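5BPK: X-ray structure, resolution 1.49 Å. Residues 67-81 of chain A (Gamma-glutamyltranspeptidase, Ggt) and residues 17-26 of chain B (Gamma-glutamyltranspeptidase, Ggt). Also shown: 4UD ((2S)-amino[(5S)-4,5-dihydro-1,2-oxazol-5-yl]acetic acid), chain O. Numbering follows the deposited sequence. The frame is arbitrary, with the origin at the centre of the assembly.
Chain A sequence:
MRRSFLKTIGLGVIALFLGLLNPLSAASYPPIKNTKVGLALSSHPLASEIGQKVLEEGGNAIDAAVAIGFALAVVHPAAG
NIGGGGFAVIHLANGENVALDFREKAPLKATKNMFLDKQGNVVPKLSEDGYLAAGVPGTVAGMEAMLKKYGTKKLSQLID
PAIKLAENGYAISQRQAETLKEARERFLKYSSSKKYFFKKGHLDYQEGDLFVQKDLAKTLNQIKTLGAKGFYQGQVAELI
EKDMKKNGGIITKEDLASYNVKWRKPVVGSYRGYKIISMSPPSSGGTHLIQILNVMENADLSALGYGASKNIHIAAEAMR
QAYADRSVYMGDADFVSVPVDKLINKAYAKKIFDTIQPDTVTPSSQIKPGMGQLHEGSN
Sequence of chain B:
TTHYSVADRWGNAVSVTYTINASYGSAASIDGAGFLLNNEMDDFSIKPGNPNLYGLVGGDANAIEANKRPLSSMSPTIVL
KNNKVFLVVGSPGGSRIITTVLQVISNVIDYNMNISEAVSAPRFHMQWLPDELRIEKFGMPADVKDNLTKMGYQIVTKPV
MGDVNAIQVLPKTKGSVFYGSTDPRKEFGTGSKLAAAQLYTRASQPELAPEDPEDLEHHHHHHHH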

ATOM      1  N   ALA A  67      -2.473   0.989  17.072  1.00 11.32           N
ATOM      2  CA  ALA A  67      -1.240   0.603  17.768  1.00 12.89           C
ATOM      3  C   ALA A  67      -0.162   0.146  16.769  1.00 11.09           C
ATOM      4  O   ALA A  67       1.003   0.543  16.867  1.00 12.99           O
ATOM      5  CB  ALA A  67      -1.521  -0.472  18.815  1.00 13.60           C
ATOM      6  N   ILE A  68      -0.563  -0.658  15.788  1.00 11.55           N
ATOM      7  CA  ILE A  68       0.353  -1.131  14.751  1.00 11.78           C
ATOM      8  C   ILE A  68       0.906  -0.012  13.878  1.00 10.22           C
ATOM      9  O   ILE A  68       2.104   0.006  13.604  1.00 11.33           O
ATOM     10  CB  ILE A  68      -0.284  -2.229  13.880  1.00  9.80           C
ATOM     11  CG1 ILE A  68      -0.465  -3.504  14.714  1.00 11.13           C
ATOM     12  CG2 ILE A  68       0.547  -2.514  12.637  1.00 11.65           C
ATOM     13  CD1 ILE A  68      -1.244  -4.592  14.020  1.00 12.88           C
ATOM     14  N   GLY A  69       0.041   0.917  13.463  1.00  9.20           N
ATOM     15  CA  GLY A  69       0.459   2.054  12.660  1.00 10.64           C
ATOM     16  C   GLY A  69       1.583   2.834  13.323  1.00 10.61           C
ATOM     17  O   GLY A  69       2.575   3.188  12.689  1.00 11.74           O
ATOM     18  N   PHE A  70       1.451   3.102  14.612  1.00 10.88           N
ATOM     19  CA  PHE A  70       2.532   3.810  15.315  1.00 10.46           C
ATOM     20  C   PHE A  70       3.768   2.937  15.584  1.00 10.99           C
ATOM     21  O   PHE A  70       4.895   3.426  15.501  1.00 11.18           O
ATOM     22  CB  PHE A  70       2.038   4.447  16.615  1.00 11.41           C
ATOM     23  CG  PHE A  70       1.141   5.639  16.401  1.00 13.64           C
ATOM     24  CD1 PHE A  70       1.646   6.796  15.831  1.00 13.98           C
ATOM     25  CD2 PHE A  70      -0.202   5.603  16.760  1.00 14.30           C
ATOM     26  CE1 PHE A  70       0.842   7.905  15.622  1.00 13.00           C
ATOM     27  CE2 PHE A  70      -1.015   6.716  16.554  1.00 14.45           C
ATOM     28  CZ  PHE A  70      -0.482   7.868  15.985  1.00 14.11           C
ATOM     29  N   ALA A  71       3.565   1.664  15.923  1.00 11.02           N
ATOM     30  CA  ALA A  71       4.698   0.752  16.162  1.00 11.10           C
ATOM     31  C   ALA A  71       5.568   0.594  14.912  1.00 12.41           C
ATOM     32  O   ALA A  71       6.788   0.686  14.994  1.00 11.52           O
ATOM     33  CB  ALA A  71       4.212  -0.607  16.666  1.00 11.52           C
ATOM     34  N   LEU A  72       4.944   0.407  13.754  1.00 11.20           N
ATOM     35  CA  LEU A  72       5.704   0.269  12.505  1.00 10.81           C
ATOM     36  C   LEU A  72       6.473   1.546  12.143  1.00 11.46           C
ATOM     37  O   LEU A  72       7.516   1.483  11.481  1.00 12.10           O
ATOM     38  CB  LEU A  72       4.773  -0.120  11.348  1.00 10.73           C
ATOM     39  CG  LEU A  72       4.208  -1.537  11.346  1.00  8.83           C
ATOM     40  CD1 LEU A  72       3.117  -1.676  10.255  1.00 10.49           C
ATOM     41  CD2 LEU A  72       5.317  -2.569  11.140  1.00 11.00           C
ATOM     42  N   ALA A  73       5.957   2.702  12.563  1.00 10.78           N
ATOM     43  CA  ALA A  73       6.669   3.972  12.365  1.00 10.45           C
ATOM     44  C   ALA A  73       8.038   4.007  13.070  1.00 10.63           C
ATOM     45  O   ALA A  73       8.922   4.792  12.690  1.00 11.53           O
ATOM     46  CB  ALA A  73       5.799   5.166  12.812  1.00 10.52           C
ATOM     47  N   VAL A  74       8.200   3.153  14.077  1.00 11.45           N
ATOM     48  CA  VAL A  74       9.430   3.056  14.852  1.00 11.14           C
ATOM     49  C   VAL A  74      10.285   1.862  14.390  1.00 11.60           C
ATOM     50  O   VAL A  74      11.468   2.017  14.131  1.00 12.25           O
ATOM     51  CB  VAL A  74       9.099   2.937  16.357  1.00 11.41           C
ATOM     52  CG1 VAL A  74      10.373   2.759  17.194  1.00 11.67           C
ATOM     53  CG2 VAL A  74       8.337   4.155  16.815  1.00 12.76           C
ATOM     54  N   VAL A  75       9.680   0.688  14.259  1.00 11.68           N
ATOM     55  CA  VAL A  75      10.446  -0.547  14.015  1.00 10.55           C
ATOM     56  C   VAL A  75      10.637  -0.901  12.547  1.00 10.57           C
ATOM     57  O   VAL A  75      11.424  -1.794  12.232  1.00 12.55           O
ATOM     58  CB  VAL A  75       9.833  -1.753  14.749  1.00 11.13           C
ATOM     59  CG1 VAL A  75       9.782  -1.480  16.260  1.00 14.45           C
ATOM     60  CG2 VAL A  75       8.428  -2.112  14.216  1.00 13.38           C
ATOM     61  N   HIS A  76       9.924  -0.209  11.659  1.00 10.94           N
ATOM     62  CA  HIS A  76      10.024  -0.466  10.217  1.00 12.06           C
ATOM     63  C   HIS A  76      10.103   0.848   9.436  1.00 12.02           C
ATOM     64  O   HIS A  76       9.257   1.118   8.581  1.00 12.84           O
ATOM     65  CB  HIS A  76       8.814  -1.306   9.798  1.00 11.06           C
ATOM     66  CG  HIS A  76       8.880  -1.846   8.403  1.00 14.24           C
ATOM     67  ND1 HIS A  76      10.058  -1.931   7.687  1.00 15.96           N
ATOM     68  CD2 HIS A  76       7.906  -2.320   7.588  1.00 15.28           C
ATOM     69  CE1 HIS A  76       9.805  -2.457   6.500  1.00 17.16           C
ATOM     70  NE2 HIS A  76       8.508  -2.702   6.414  1.00 17.17           N
ATOM     71  N   PRO A  77      11.131   1.678   9.722  1.00 11.20           N
ATOM     72  CA  PRO A  77      11.190   3.034   9.161  1.00 12.58           C
ATOM     73  C   PRO A  77      11.381   3.126   7.646  1.00 12.58           C
ATOM     74  O   PRO A  77      11.187   4.201   7.072  1.00 12.87           O
ATOM     75  CB  PRO A  77      12.352   3.692   9.922  1.00 14.42           C
ATOM     76  CG  PRO A  77      13.110   2.596  10.533  1.00 14.74           C
ATOM     77  CD  PRO A  77      12.206   1.435  10.702  1.00 13.53           C
ATOM     78  N   ALA A  78      11.720   2.012   6.995  1.00 11.84           N
ATOM     79  CA  ALA A  78      11.737   1.989   5.540  1.00 11.94           C
ATOM     80  C   ALA A  78      10.342   2.217   4.940  1.00 11.31           C
ATOM     81  O   ALA A  78      10.227   2.682   3.808  1.00 12.36           O
ATOM     82  CB  ALA A  78      12.333   0.672   5.000  1.00 12.27           C
ATOM     83  N   ALA A  79       9.293   1.889   5.688  1.00 10.57           N
ATOM     84  CA  ALA A  79       7.933   1.817   5.133  1.00 10.99           C
ATOM     85  C   ALA A  79       6.902   2.322   6.123  1.00  8.57           C
ATOM     86  O   ALA A  79       6.097   3.212   5.801  1.00 11.54           O
ATOM     87  CB  ALA A  79       7.609   0.382   4.740  1.00 13.67           C
ATOM     88  N   GLY A  80       6.905   1.731   7.321  1.00 11.04           N
ATOM     89  CA  GLY A  80       6.149   2.262   8.454  1.00 10.53           C
ATOM     90  C   GLY A  80       6.591   3.692   8.718  1.00  8.72           C
ATOM     91  O   GLY A  80       7.758   4.042   8.494  1.00 12.81           O
ATOM     92  N   ASN A  81       5.672   4.538   9.159  1.00  9.83           N
ATOM     93  CA  ASN A  81       5.917   5.976   9.155  1.00  9.77           C
ATOM     94  C   ASN A  81       4.919   6.800   9.936  1.00 10.42           C
ATOM     95  O   ASN A  81       3.773   6.372  10.165  1.00 10.72           O
ATOM     96  CB  ASN A  81       5.870   6.490   7.710  1.00 10.86           C
ATOM     97  CG  ASN A  81       4.480   6.394   7.110  1.00  8.36           C
ATOM     98  OD1 ASN A  81       3.684   7.344   7.217  1.00 10.01           O
ATOM     99  ND2 ASN A  81       4.158   5.232   6.501  1.00 10.97           N
TER
ATOM    100  N   THR B  17      -2.985  -0.153   4.235  1.00  8.36           N
ATOM    101  CA  THR B  17      -1.734  -0.022   3.497  1.00  8.83           C
ATOM    102  C   THR B  17      -1.265   1.412   3.646  1.00  8.99           C
ATOM    103  O   THR B  17      -2.018   2.380   3.380  1.00 10.06           O
ATOM    104  CB  THR B  17      -1.856  -0.375   1.998  1.00  8.53           C
ATOM    105  OG1 THR B  17      -2.682  -1.530   1.814  1.00  9.76           O
ATOM    106  CG2 THR B  17      -0.465  -0.647   1.394  1.00  9.85           C
ATOM    107  N   TYR B  18      -0.030   1.577   4.095  1.00  8.52           N
ATOM    108  CA  TYR B  18       0.507   2.930   4.242  1.00  9.41           C
ATOM    109  C   TYR B  18       2.005   2.955   3.981  1.00  8.75           C
ATOM    110  O   TYR B  18       2.647   1.895   3.840  1.00  9.55           O
ATOM    111  CB  TYR B  18       0.071   3.552   5.584  1.00 10.16           C
ATOM    112  CG  TYR B  18       0.910   3.255   6.828  1.00  9.48           C
ATOM    113  CD1 TYR B  18       1.543   2.027   7.019  1.00  9.56           C
ATOM    114  CD2 TYR B  18       1.018   4.199   7.838  1.00  9.11           C
ATOM    115  CE1 TYR B  18       2.308   1.778   8.157  1.00 11.09           C
ATOM    116  CE2 TYR B  18       1.784   3.958   8.984  1.00 10.08           C
ATOM    117  CZ  TYR B  18       2.426   2.751   9.132  1.00 10.65           C
ATOM    118  OH  TYR B  18       3.193   2.501  10.249  1.00 12.12           O
ATOM    119  N   THR B  19       2.561   4.155   3.846  1.00  9.79           N
ATOM    120  CA  THR B  19       3.819   4.281   3.121  1.00 10.38           C
ATOM    121  C   THR B  19       4.436   5.664   3.165  1.00 10.85           C
ATOM    122  O   THR B  19       3.742   6.655   3.381  1.00 10.67           O
ATOM    123  CB  THR B  19       3.581   3.911   1.625  1.00 10.04           C
ATOM    124  OG1 THR B  19       4.830   3.695   0.953  1.00 12.48           O
ATOM    125  CG2 THR B  19       2.765   4.989   0.914  1.00 11.02           C
ATOM    126  N   ILE B  20       5.745   5.697   2.925  1.00 10.40           N
ATOM    127  CA  ILE B  20       6.460   6.911   2.558  1.00 10.86           C
ATOM    128  C   ILE B  20       6.957   6.849   1.092  1.00 11.33           C
ATOM    129  O   ILE B  20       7.749   7.674   0.663  1.00 12.43           O
ATOM    130  CB  ILE B  20       7.595   7.234   3.566  1.00  9.66           C
ATOM    131  CG1 ILE B  20       8.461   6.002   3.892  1.00 11.91           C
ATOM    132  CG2 ILE B  20       7.001   7.858   4.829  1.00 12.15           C
ATOM    133  CD1 ILE B  20       9.664   6.340   4.795  1.00 11.33           C
ATOM    134  N   ASN B  21       6.397   5.886   0.353  1.00 10.66           N
ATOM    135  CA  ASN B  21       6.658   5.565  -1.051  1.00 11.86           C
ATOM    136  C   ASN B  21       7.894   4.676  -1.229  1.00 10.92           C
ATOM    137  O   ASN B  21       7.807   3.472  -0.991  1.00 13.94           O
ATOM    138  CB  ASN B  21       6.639   6.786  -1.981  1.00 11.35           C
ATOM    139  CG  ASN B  21       6.635   6.388  -3.446  1.00  9.97           C
ATOM    140  OD1 ASN B  21       6.293   5.254  -3.776  1.00 12.23           O
ATOM    141  ND2 ASN B  21       7.024   7.307  -4.323  1.00 11.18           N
ATOM    142  N   ALA B  22       9.032   5.233  -1.645  1.00 11.67           N
ATOM    143  CA  ALA B  22      10.239   4.425  -1.770  1.00 11.22           C
ATOM    144  C   ALA B  22      10.699   3.922  -0.400  1.00 10.88           C
ATOM    145  O   ALA B  22      10.205   4.344   0.632  1.00 12.52           O
ATOM    146  CB  ALA B  22      11.358   5.218  -2.444  1.00 12.93           C
ATOM    147  N   SER B  23      11.634   2.984  -0.415  1.00 11.44           N
ATOM    148  CA  SER B  23      12.290   2.556   0.796  1.00 13.02           C
ATOM    149  C   SER B  23      12.973   3.767   1.437  1.00 11.30           C
ATOM    150  O   SER B  23      13.858   4.398   0.829  1.00 13.57           O
ATOM    151  CB  SER B  23      13.307   1.465   0.490  1.00 15.42           C
ATOM    152  OG  SER B  23      13.883   0.967   1.679  1.00 20.12           O
ATOM    153  N   TYR B  24      12.552   4.085   2.664  1.00 11.06           N
ATOM    154  CA  TYR B  24      13.004   5.270   3.418  1.00 12.41           C
ATOM    155  C   TYR B  24      12.543   6.596   2.791  1.00 12.31           C
ATOM    156  O   TYR B  24      13.095   7.658   3.073  1.00 11.61           O
ATOM    157  CB  TYR B  24      14.512   5.251   3.693  1.00 13.73           C
ATOM    158  CG  TYR B  24      14.956   4.006   4.427  1.00 11.88           C
ATOM    159  CD1 TYR B  24      14.811   3.895   5.811  1.00 11.02           C
ATOM    160  CD2 TYR B  24      15.508   2.934   3.745  1.00 12.85           C
ATOM    161  CE1 TYR B  24      15.206   2.760   6.481  1.00 13.13           C
ATOM    162  CE2 TYR B  24      15.910   1.798   4.409  1.00 13.28           C
ATOM    163  CZ  TYR B  24      15.756   1.715   5.778  1.00 13.18           C
ATOM    164  OH  TYR B  24      16.130   0.584   6.447  1.00 14.85           O
ATOM    165  N   GLY B  25      11.500   6.519   1.970  1.00 12.54           N
ATOM    166  CA  GLY B  25      10.835   7.700   1.437  1.00 10.69           C
ATOM    167  C   GLY B  25      11.794   8.534   0.618  1.00 12.66           C
ATOM    168  O   GLY B  25      12.520   8.007  -0.250  1.00 13.16           O
ATOM    169  N   SER B  26      11.806   9.831   0.911  1.00 12.09           N
ATOM    170  CA  SER B  26      12.675  10.783   0.230  1.00 13.07           C
ATOM    171  C   SER B  26      14.113  10.735   0.737  1.00 13.36           C
ATOM    172  O   SER B  26      14.975  11.448   0.218  1.00 13.86           O
ATOM    173  CB  SER B  26      12.152  12.197   0.433  1.00 12.79           C
ATOM    174  OG  SER B  26      12.409  12.643   1.754  1.00 15.22           O
TER
HETATM  175  C3  4UD O 701       4.222   0.935  -1.693  1.00 22.64           C
HETATM  176  C4  4UD O 701       3.096   2.598  -2.638  1.00 18.07           C
HETATM  177  C5  4UD O 701       4.516   2.309  -2.184  1.00 23.69           C
HETATM  178  C6  4UD O 701       2.961   3.595  -3.798  1.00 13.57           C
HETATM  179  C8  4UD O 701       1.479   3.802  -4.016  1.00 13.00           C
HETATM  180  O9  4UD O 701       0.850   4.572  -3.331  1.00 13.76           O
HETATM  181  O10 4UD O 701       0.828   3.116  -4.984  1.00 12.30           O
HETATM  182  N7  4UD O 701       3.560   4.889  -3.443  1.00 13.67           N
HETATM  183  O2  4UD O 701       2.573   1.349  -3.083  1.00 24.83           O
HETATM  184  N1  4UD O 701       3.141   0.486  -2.237  1.00 27.05           N

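The end of the chain B strand, B:Tyr18 and B:Thr19, and the loop after it meet the C-terminal part of the chain A helix and the loop that follows that helix. B:Thr17 makes no contact, and the interface opens with B:Tyr18, whose CA-to-CB bond points sideways while the end of its side chain comes nearer to chain A. Its hydroxyl donates a short hydrogen bond to the helix carbonyl A:Gly69 O (2.6 Å from B:Tyr18 OH) and accepts a weak one from A:Asn81 N (3.4 Å to the same OH), so a single oxygen ties the helix to the loop. A:Leu72 CD1 lies 4.1 Å from B:Tyr18 CE1, and A:Asn81 ND2 sits over one face of the ring. That amide is held in place by its own hydrogen bond to A:Ala79 O, 2.9 Å from A:Asn81 ND2.

The CA-to-CB bond of B:Thr19 points away from chain A, and B:Thr19 OG1 accepts a hydrogen bond from B:Asn21 N (2.8 Å), and B:Asn21 OD1 accepts one from 4UD N7 (2.8 Å). B:Ile20 packs against the loop, with CG2 3.4 Å from A:Asn81 CB. The type II turn from B:Ala22 to B:Gly25 then presents B:Tyr24 N to A:Ala78 O (2.9 Å, nearly linear), while A:Ala78 CB rests over the B:Tyr24 ring face, 3.7 Å from its centroid, in a CH-pi contact.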